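KLLA0B12012p (Kluyveromyces lactis, PDB 6Y3P) probably binds ATP and metal ions through this C-terminal ATP-grasp domain of the tubulin-tyrosine ligase family and, as Pby1, directly partners the mRNA decapping enzyme Dcp2. Local coordinates at residues 215-227 / 321-335. Numbering follows the deposited sequence.
Sequences FHIRCYVTCSGDL and PLKNSLETFGFDFLV
Asp-332 OD1 is gripped by two nitrogen donors: Arg-218 NH2 makes a salt bridge to it at 2.8 Å, and in one of its two conformers His-216 ND1 adds a weak, bent hydrogen bond (121° at the hydrogen) in the imidazole plane. Asp-332 OD2 lies over one face of the guanidinium, whose plane stands 82° from the carboxylate, and has a weak hydrogen bond from Asn-347. The Arg-218 chain starts with CG opposite the backbone N (chi1 174°), then bends at its second and third torsions, bringing NE to 3.4 Å from Gly-330 CA. Glycine suits that site because a CB there would clash with NE. A leucine in place of Arg-218 would probably leave the buried Asp-332 carboxylate without its salt-bridge partner, held mainly by the weak bond from Asn-347.

The group sits on antiparallel strands 215-224 and 326-335, joined by nearly straight bonds such as Cys-219 N to Phe-331 O, 2.8 Å. The other face is largely apolar where it meets helix 290-313: Val-221 CG2 sits over the Phe-331 ring, 3.9 Å from its centroid. At the strand end Ile-217 CD1 meets Val-335 CG2 closely, 3.5 Å. Beyond the strands, Gly-225, with its positive phi, donates to Ser-325 O. In this central ATP-grasp sheet, Asp-332 beside Asn-347 of strand 341-347 is consistent with the metal-nucleotide site of relatives, and Arg-218 fixes the carboxylate's rotation.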
ATOM      1  N   PHE A 215      13.335   1.087   8.290  1.00 43.20           N
ATOM      2  CA  PHE A 215      12.015   0.464   8.328  1.00 41.31           C
ATOM      3  C   PHE A 215      11.052   1.125   7.404  1.00 46.56           C
ATOM      4  O   PHE A 215      11.238   2.281   6.991  1.00 46.18           O
ATOM      5  CB  PHE A 215      11.444   0.479   9.774  1.00 41.77           C
ATOM      6  CG  PHE A 215      11.018   1.839  10.306  1.00 41.73           C
ATOM      7  CD1 PHE A 215      11.952   2.716  10.855  1.00 44.26           C
ATOM      8  CD2 PHE A 215       9.681   2.233  10.274  1.00 40.19           C
ATOM      9  CE1 PHE A 215      11.560   3.979  11.315  1.00 43.98           C
ATOM     10  CE2 PHE A 215       9.291   3.478  10.749  1.00 41.60           C
ATOM     11  CZ  PHE A 215      10.228   4.348  11.264  1.00 40.77           C
ATOM     12  N   HIS A 216      10.011   0.374   7.085  1.00 43.94           N
ATOM     13  CA  HIS A 216       8.897   0.944   6.365  0.50 42.80           C
ATOM     14  C   HIS A 216       7.670   0.774   7.250  1.00 44.74           C
ATOM     15  O   HIS A 216       7.693  -0.001   8.229  1.00 40.18           O
ATOM     16  CB  HIS A 216       8.743   0.449   4.912  0.50 43.50           C
ATOM     17  CG  HIS A 216       8.473  -1.012   4.745  0.50 47.24           C
ATOM     18  ND1 HIS A 216       7.213  -1.475   4.400  0.50 49.06           N
ATOM     19  CD2 HIS A 216       9.323  -2.062   4.809  0.50 49.45           C
ATOM     20  CE1 HIS A 216       7.340  -2.786   4.265  0.50 48.91           C
ATOM     21  NE2 HIS A 216       8.584  -3.191   4.532  0.50 49.50           N
ATOM     22  N   ILE A 217       6.641   1.589   6.988  1.00 40.55           N
ATOM     23  CA  ILE A 217       5.397   1.582   7.729  1.00 38.92           C
ATOM     24  C   ILE A 217       4.351   0.837   6.893  1.00 43.98           C
ATOM     25  O   ILE A 217       4.161   1.111   5.706  1.00 43.33           O
ATOM     26  CB  ILE A 217       4.888   2.990   8.157  1.00 40.72           C
ATOM     27  CG1 ILE A 217       5.912   3.699   9.069  1.00 41.21           C
ATOM     28  CG2 ILE A 217       3.516   2.874   8.854  1.00 39.28           C
ATOM     29  CD1 ILE A 217       5.587   5.135   9.446  1.00 43.36           C
ATOM     30  N   ARG A 218       3.681  -0.108   7.526  1.00 42.24           N
ATOM     31  CA  ARG A 218       2.542  -0.797   6.948  1.00 41.23           C
ATOM     32  C   ARG A 218       1.325  -0.178   7.663  1.00 44.78           C
ATOM     33  O   ARG A 218       1.157  -0.332   8.877  1.00 42.58           O
ATOM     34  CB  ARG A 218       2.621  -2.323   7.180  1.00 40.91           C
ATOM     35  CG  ARG A 218       1.374  -3.115   6.713  1.00 50.43           C
ATOM     36  CD  ARG A 218       1.019  -2.792   5.275  1.00 59.58           C
ATOM     37  NE  ARG A 218       0.815  -3.974   4.438  1.00 83.63           N
ATOM     38  CZ  ARG A 218       1.784  -4.710   3.901  1.00103.49           C
ATOM     39  NH1 ARG A 218       1.485  -5.746   3.128  1.00 95.09           N
ATOM     40  NH2 ARG A 218       3.058  -4.433   4.158  1.00 93.11           N
ATOM     41  N   CYS A 219       0.514   0.552   6.904  1.00 41.76           N
ATOM     42  CA  CYS A 219      -0.693   1.198   7.389  1.00 42.05           C
ATOM     43  C   CYS A 219      -1.935   0.480   6.771  1.00 46.07           C
ATOM     44  O   CYS A 219      -2.034   0.382   5.542  1.00 43.74           O
ATOM     45  CB  CYS A 219      -0.641   2.683   7.024  1.00 42.81           C
ATOM     46  SG  CYS A 219      -2.118   3.626   7.481  1.00 48.18           S
ATOM     47  N   TYR A 220      -2.843  -0.079   7.615  1.00 43.00           N
ATOM     48  CA  TYR A 220      -4.074  -0.696   7.087  1.00 42.05           C
ATOM     49  C   TYR A 220      -5.121   0.375   6.854  1.00 43.86           C
ATOM     50  O   TYR A 220      -5.422   1.158   7.750  1.00 41.70           O
ATOM     51  CB  TYR A 220      -4.616  -1.804   7.985  1.00 43.60           C
ATOM     52  CG  TYR A 220      -3.611  -2.918   8.146  1.00 44.77           C
ATOM     53  CD1 TYR A 220      -3.283  -3.746   7.073  1.00 46.42           C
ATOM     54  CD2 TYR A 220      -2.946  -3.116   9.354  1.00 45.75           C
ATOM     55  CE1 TYR A 220      -2.332  -4.757   7.203  1.00 49.24           C
ATOM     56  CE2 TYR A 220      -1.998  -4.131   9.501  1.00 47.62           C
ATOM     57  CZ  TYR A 220      -1.707  -4.961   8.425  1.00 54.01           C
ATOM     58  OH  TYR A 220      -0.786  -5.964   8.538  1.00 54.97           O
ATOM     59  N   VAL A 221      -5.625   0.439   5.630  1.00 41.23           N
ATOM     60  CA  VAL A 221      -6.587   1.425   5.184  1.00 41.14           C
ATOM     61  C   VAL A 221      -7.833   0.684   4.737  1.00 46.25           C
ATOM     62  O   VAL A 221      -7.735  -0.188   3.883  1.00 46.21           O
ATOM     63  CB  VAL A 221      -5.985   2.288   4.053  1.00 44.25           C
ATOM     64  CG1 VAL A 221      -7.007   3.300   3.526  1.00 44.21           C
ATOM     65  CG2 VAL A 221      -4.716   2.993   4.513  1.00 43.66           C
ATOM     66  N   THR A 222      -8.999   1.011   5.321  1.00 42.98           N
ATOM     67  CA  THR A 222     -10.254   0.362   4.953  1.00 42.65           C
ATOM     68  C   THR A 222     -11.131   1.319   4.193  1.00 46.08           C
ATOM     69  O   THR A 222     -11.434   2.402   4.674  1.00 44.81           O
ATOM     70  CB  THR A 222     -10.979  -0.271   6.176  1.00 49.47           C
ATOM     71  OG1 THR A 222     -10.071  -1.085   6.905  1.00 50.86           O
ATOM     72  CG2 THR A 222     -12.192  -1.110   5.784  1.00 46.90           C
ATOM     73  N   CYS A 223     -11.511   0.924   2.995  1.00 45.74           N
ATOM     74  CA  CYS A 223     -12.487   1.631   2.175  1.00 47.52           C
ATOM     75  C   CYS A 223     -13.776   0.955   2.419  1.00 48.75           C
ATOM     76  O   CYS A 223     -13.824  -0.261   2.362  1.00 46.97           O
ATOM     77  CB  CYS A 223     -12.128   1.570   0.697  1.00 49.20           C
ATOM     78  SG  CYS A 223     -10.850   2.736   0.233  1.00 53.57           S
ATOM     79  N   SER A 224     -14.819   1.721   2.639  1.00 47.32           N
ATOM     80  CA  SER A 224     -16.157   1.186   2.856  1.00 48.26           C
ATOM     81  C   SER A 224     -17.190   1.880   1.942  1.00 50.98           C
ATOM     82  O   SER A 224     -17.303   3.102   1.974  1.00 49.87           O
ATOM     83  CB  SER A 224     -16.552   1.335   4.321  1.00 51.64           C
ATOM     84  OG  SER A 224     -17.846   0.787   4.495  1.00 65.02           O
ATOM     85  N   GLY A 225     -17.904   1.082   1.145  1.00 48.69           N
ATOM     86  CA  GLY A 225     -18.962   1.519   0.234  1.00 49.18           C
ATOM     87  C   GLY A 225     -18.533   2.550  -0.790  1.00 54.42           C
ATOM     88  O   GLY A 225     -17.402   2.494  -1.281  1.00 51.81           O
ATOM     89  N   ASP A 226     -19.443   3.527  -1.096  1.00 53.53           N
ATOM     90  CA  ASP A 226     -19.183   4.612  -2.041  1.00 52.87           C
ATOM     91  C   ASP A 226     -19.420   6.018  -1.428  1.00 54.92           C
ATOM     92  O   ASP A 226     -20.466   6.618  -1.657  1.00 54.04           O
ATOM     93  CB  ASP A 226     -19.969   4.411  -3.353  1.00 55.95           C
ATOM     94  CG  ASP A 226     -19.635   5.359  -4.503  1.00 71.41           C
ATOM     95  OD1 ASP A 226     -19.069   6.459  -4.240  1.00 69.67           O
ATOM     96  OD2 ASP A 226     -20.021   5.048  -5.657  1.00 83.78           O
ATOM     97  N   LEU A 227     -18.427   6.607  -0.745  1.00 50.82           N
ATOM     98  CA  LEU A 227     -17.141   6.046  -0.360  1.00 48.84           C
ATOM     99  C   LEU A 227     -16.738   6.658   0.953  1.00 51.55           C
ATOM    100  O   LEU A 227     -16.788   7.881   1.109  1.00 51.81           O
ATOM    101  CB  LEU A 227     -16.052   6.357  -1.416  1.00 48.33           C
ATOM    102  CG  LEU A 227     -14.586   5.966  -1.065  1.00 51.26           C
ATOM    103  CD1 LEU A 227     -14.323   4.474  -1.315  1.00 50.96           C
ATOM    104  CD2 LEU A 227     -13.603   6.786  -1.871  1.00 51.51           C
ATOM    105  N   PRO A 321     -15.623   2.893  -6.827  1.00 60.45           N
ATOM    106  CA  PRO A 321     -16.206   2.399  -5.578  1.00 59.24           C
ATOM    107  C   PRO A 321     -17.626   1.857  -5.766  1.00 61.90           C
ATOM    108  O   PRO A 321     -18.438   2.429  -6.486  1.00 61.16           O
ATOM    109  CB  PRO A 321     -16.154   3.617  -4.644  1.00 60.49           C
ATOM    110  CG  PRO A 321     -15.350   4.664  -5.379  1.00 64.62           C
ATOM    111  CD  PRO A 321     -15.537   4.367  -6.817  1.00 61.09           C
ATOM    112  N   LEU A 322     -17.877   0.703  -5.151  1.00 58.48           N
ATOM    113  CA  LEU A 322     -19.149   0.009  -5.116  1.00 58.62           C
ATOM    114  C   LEU A 322     -19.725   0.170  -3.726  1.00 59.65           C
ATOM    115  O   LEU A 322     -19.009  -0.001  -2.734  1.00 58.38           O
ATOM    116  CB  LEU A 322     -18.940  -1.499  -5.398  1.00 59.37           C
ATOM    117  CG  LEU A 322     -18.936  -1.990  -6.847  1.00 65.32           C
ATOM    118  CD1 LEU A 322     -20.045  -1.350  -7.662  1.00 66.09           C
ATOM    119  CD2 LEU A 322     -17.569  -1.807  -7.497  1.00 69.35           C
ATOM    120  N   LYS A 323     -21.026   0.419  -3.659  1.00 55.70           N
ATOM    121  CA  LYS A 323     -21.816   0.586  -2.437  1.00 55.49           C
ATOM    122  C   LYS A 323     -21.788  -0.685  -1.545  1.00 57.35           C
ATOM    123  O   LYS A 323     -21.812  -0.598  -0.320  1.00 57.69           O
ATOM    124  CB  LYS A 323     -23.270   0.943  -2.841  1.00 59.38           C
ATOM    125  CG  LYS A 323     -24.194   1.335  -1.692  1.00 88.79           C
ATOM    126  CD  LYS A 323     -24.255   2.833  -1.451  1.00106.93           C
ATOM    127  CE  LYS A 323     -24.503   3.141   0.005  1.00120.71           C
ATOM    128  NZ  LYS A 323     -23.879   4.431   0.398  1.00131.79           N
ATOM    129  N   ASN A 324     -21.742  -1.848  -2.169  1.00 51.85           N
ATOM    130  CA  ASN A 324     -21.794  -3.133  -1.483  1.00 51.00           C
ATOM    131  C   ASN A 324     -20.404  -3.768  -1.269  1.00 50.82           C
ATOM    132  O   ASN A 324     -20.289  -4.951  -0.967  1.00 49.99           O
ATOM    133  CB  ASN A 324     -22.778  -4.083  -2.223  1.00 52.84           C
ATOM    134  CG  ASN A 324     -22.517  -4.266  -3.697  1.00 72.86           C
ATOM    135  OD1 ASN A 324     -21.980  -3.396  -4.404  1.00 70.41           O
ATOM    136  ND2 ASN A 324     -22.932  -5.398  -4.204  1.00 66.65           N
ATOM    137  N   SER A 325     -19.357  -2.977  -1.402  1.00 46.16           N
ATOM    138  CA  SER A 325     -17.998  -3.461  -1.175  1.00 44.22           C
ATOM    139  C   SER A 325     -17.370  -2.742  -0.010  1.00 45.91           C
ATOM    140  O   SER A 325     -17.766  -1.629   0.313  1.00 44.77           O
ATOM    141  CB  SER A 325     -17.125  -3.217  -2.401  1.00 43.74           C
ATOM    142  OG  SER A 325     -17.603  -3.912  -3.532  1.00 54.83           O
ATOM    143  N   LEU A 326     -16.398  -3.392   0.609  1.00 43.49           N
ATOM    144  CA  LEU A 326     -15.466  -2.833   1.576  1.00 45.36           C
ATOM    145  C   LEU A 326     -14.138  -3.502   1.288  1.00 51.69           C
ATOM    146  O   LEU A 326     -14.128  -4.575   0.699  1.00 53.52           O
ATOM    147  CB  LEU A 326     -15.861  -2.914   3.081  1.00 45.75           C
ATOM    148  CG  LEU A 326     -15.972  -4.276   3.785  1.00 50.41           C
ATOM    149  CD1 LEU A 326     -14.589  -4.900   4.070  1.00 49.24           C
ATOM    150  CD2 LEU A 326     -16.666  -4.089   5.089  1.00 52.04           C
ATOM    151  N   GLU A 327     -13.036  -2.877   1.641  1.00 47.53           N
ATOM    152  CA  GLU A 327     -11.747  -3.503   1.417  1.00 46.60           C
ATOM    153  C   GLU A 327     -10.706  -2.906   2.322  1.00 49.08           C
ATOM    154  O   GLU A 327     -10.638  -1.688   2.433  1.00 47.70           O
ATOM    155  CB  GLU A 327     -11.297  -3.435  -0.064  1.00 47.18           C
ATOM    156  CG  GLU A 327     -10.106  -4.348  -0.338  1.00 53.12           C
ATOM    157  CD  GLU A 327      -9.695  -4.614  -1.772  1.00 59.16           C
ATOM    158  OE1 GLU A 327     -10.481  -4.281  -2.685  1.00 49.95           O
ATOM    159  OE2 GLU A 327      -8.583  -5.156  -1.981  1.00 51.35           O
ATOM    160  N   THR A 328      -9.857  -3.754   2.929  1.00 45.95           N
ATOM    161  CA  THR A 328      -8.763  -3.206   3.707  1.00 44.84           C
ATOM    162  C   THR A 328      -7.482  -3.488   2.916  1.00 49.60           C
ATOM    163  O   THR A 328      -7.225  -4.610   2.476  1.00 49.18           O
ATOM    164  CB  THR A 328      -8.769  -3.536   5.207  1.00 48.35           C
ATOM    165  OG1 THR A 328      -7.509  -4.052   5.620  1.00 53.81           O
ATOM    166  CG2 THR A 328      -9.904  -4.405   5.639  1.00 42.22           C
ATOM    167  N   PHE A 329      -6.739  -2.422   2.661  1.00 45.08           N
ATOM    168  CA  PHE A 329      -5.507  -2.455   1.899  1.00 44.65           C
ATOM    169  C   PHE A 329      -4.336  -2.206   2.849  1.00 49.20           C
ATOM    170  O   PHE A 329      -4.505  -1.567   3.891  1.00 47.41           O
ATOM    171  CB  PHE A 329      -5.504  -1.333   0.842  1.00 45.62           C
ATOM    172  CG  PHE A 329      -6.664  -1.311  -0.124  1.00 46.20           C
ATOM    173  CD1 PHE A 329      -7.819  -0.591   0.167  1.00 47.59           C
ATOM    174  CD2 PHE A 329      -6.568  -1.937  -1.364  1.00 47.79           C
ATOM    175  CE1 PHE A 329      -8.877  -0.528  -0.754  1.00 48.77           C
ATOM    176  CE2 PHE A 329      -7.624  -1.870  -2.288  1.00 49.92           C
ATOM    177  CZ  PHE A 329      -8.772  -1.174  -1.971  1.00 47.62           C
ATOM    178  N   GLY A 330      -3.160  -2.679   2.430  1.00 45.13           N
ATOM    179  CA  GLY A 330      -1.893  -2.469   3.109  1.00 44.17           C
ATOM    180  C   GLY A 330      -1.097  -1.373   2.428  1.00 48.05           C
ATOM    181  O   GLY A 330      -0.568  -1.582   1.333  1.00 46.83           O
ATOM    182  N   PHE A 331      -1.047  -0.170   3.046  1.00 45.74           N
ATOM    183  CA  PHE A 331      -0.298   0.953   2.496  1.00 45.25           C
ATOM    184  C   PHE A 331       1.114   0.946   3.043  1.00 49.80           C
ATOM    185  O   PHE A 331       1.306   0.954   4.254  1.00 50.39           O
ATOM    186  CB  PHE A 331      -0.982   2.292   2.776  1.00 45.77           C
ATOM    187  CG  PHE A 331      -2.053   2.708   1.803  1.00 45.80           C
ATOM    188  CD1 PHE A 331      -3.170   1.907   1.587  1.00 46.74           C
ATOM    189  CD2 PHE A 331      -2.030   3.968   1.223  1.00 46.43           C
ATOM    190  CE1 PHE A 331      -4.197   2.334   0.757  1.00 47.64           C
ATOM    191  CE2 PHE A 331      -3.060   4.392   0.387  1.00 48.38           C
ATOM    192  CZ  PHE A 331      -4.137   3.573   0.159  1.00 46.32           C
ATOM    193  N   ASP A 332       2.091   0.908   2.147  1.00 47.02           N
ATOM    194  CA  ASP A 332       3.494   0.912   2.529  1.00 48.12           C
ATOM    195  C   ASP A 332       4.150   2.246   2.257  1.00 48.25           C
ATOM    196  O   ASP A 332       4.219   2.731   1.109  1.00 48.68           O
ATOM    197  CB  ASP A 332       4.265  -0.265   1.913  1.00 52.07           C
ATOM    198  CG  ASP A 332       3.787  -1.589   2.499  1.00 74.53           C
ATOM    199  OD1 ASP A 332       4.283  -1.975   3.591  1.00 76.58           O
ATOM    200  OD2 ASP A 332       2.859  -2.189   1.922  1.00 85.03           O
ATOM    201  N   PHE A 333       4.586   2.854   3.359  1.00 40.67           N
ATOM    202  CA  PHE A 333       5.270   4.132   3.421  1.00 39.95           C
ATOM    203  C   PHE A 333       6.714   3.988   3.917  1.00 45.68           C
ATOM    204  O   PHE A 333       6.984   3.234   4.841  1.00 43.61           O
ATOM    205  CB  PHE A 333       4.549   5.065   4.411  1.00 40.78           C
ATOM    206  CG  PHE A 333       3.185   5.539   4.003  1.00 40.42           C
ATOM    207  CD1 PHE A 333       3.033   6.683   3.235  1.00 42.35           C
ATOM    208  CD2 PHE A 333       2.044   4.891   4.454  1.00 41.07           C
ATOM    209  CE1 PHE A 333       1.751   7.138   2.880  1.00 42.50           C
ATOM    210  CE2 PHE A 333       0.771   5.330   4.070  1.00 41.95           C
ATOM    211  CZ  PHE A 333       0.638   6.444   3.283  1.00 39.54           C
ATOM    212  N   LEU A 334       7.610   4.784   3.352  1.00 45.89           N
ATOM    213  CA  LEU A 334       9.003   4.930   3.772  1.00 46.86           C
ATOM    214  C   LEU A 334       9.067   6.244   4.589  1.00 49.47           C
ATOM    215  O   LEU A 334       8.278   7.164   4.363  1.00 48.23           O
ATOM    216  CB  LEU A 334       9.903   5.041   2.538  1.00 48.34           C
ATOM    217  CG  LEU A 334      10.528   3.739   1.988  1.00 55.24           C
ATOM    218  CD1 LEU A 334       9.493   2.718   1.597  1.00 57.52           C
ATOM    219  CD2 LEU A 334      11.398   4.022   0.776  1.00 55.57           C
ATOM    220  N   VAL A 335       9.933   6.283   5.590  1.00 45.76           N
ATOM    221  CA  VAL A 335      10.139   7.437   6.444  1.00 45.26           C
ATOM    222  C   VAL A 335      11.583   7.866   6.275  1.00 47.12           C
ATOM    223  O   VAL A 335      12.489   7.025   6.396  1.00 46.42           O
ATOM    224  CB  VAL A 335       9.823   7.174   7.947  1.00 49.73           C
ATOM    225  CG1 VAL A 335       9.727   8.495   8.717  1.00 48.33           C
ATOM    226  CG2 VAL A 335       8.544   6.350   8.122  1.00 49.90           C
TER
HETATM  227  O   HOH W   1      12.132   4.331   5.449  1.00 50.08           O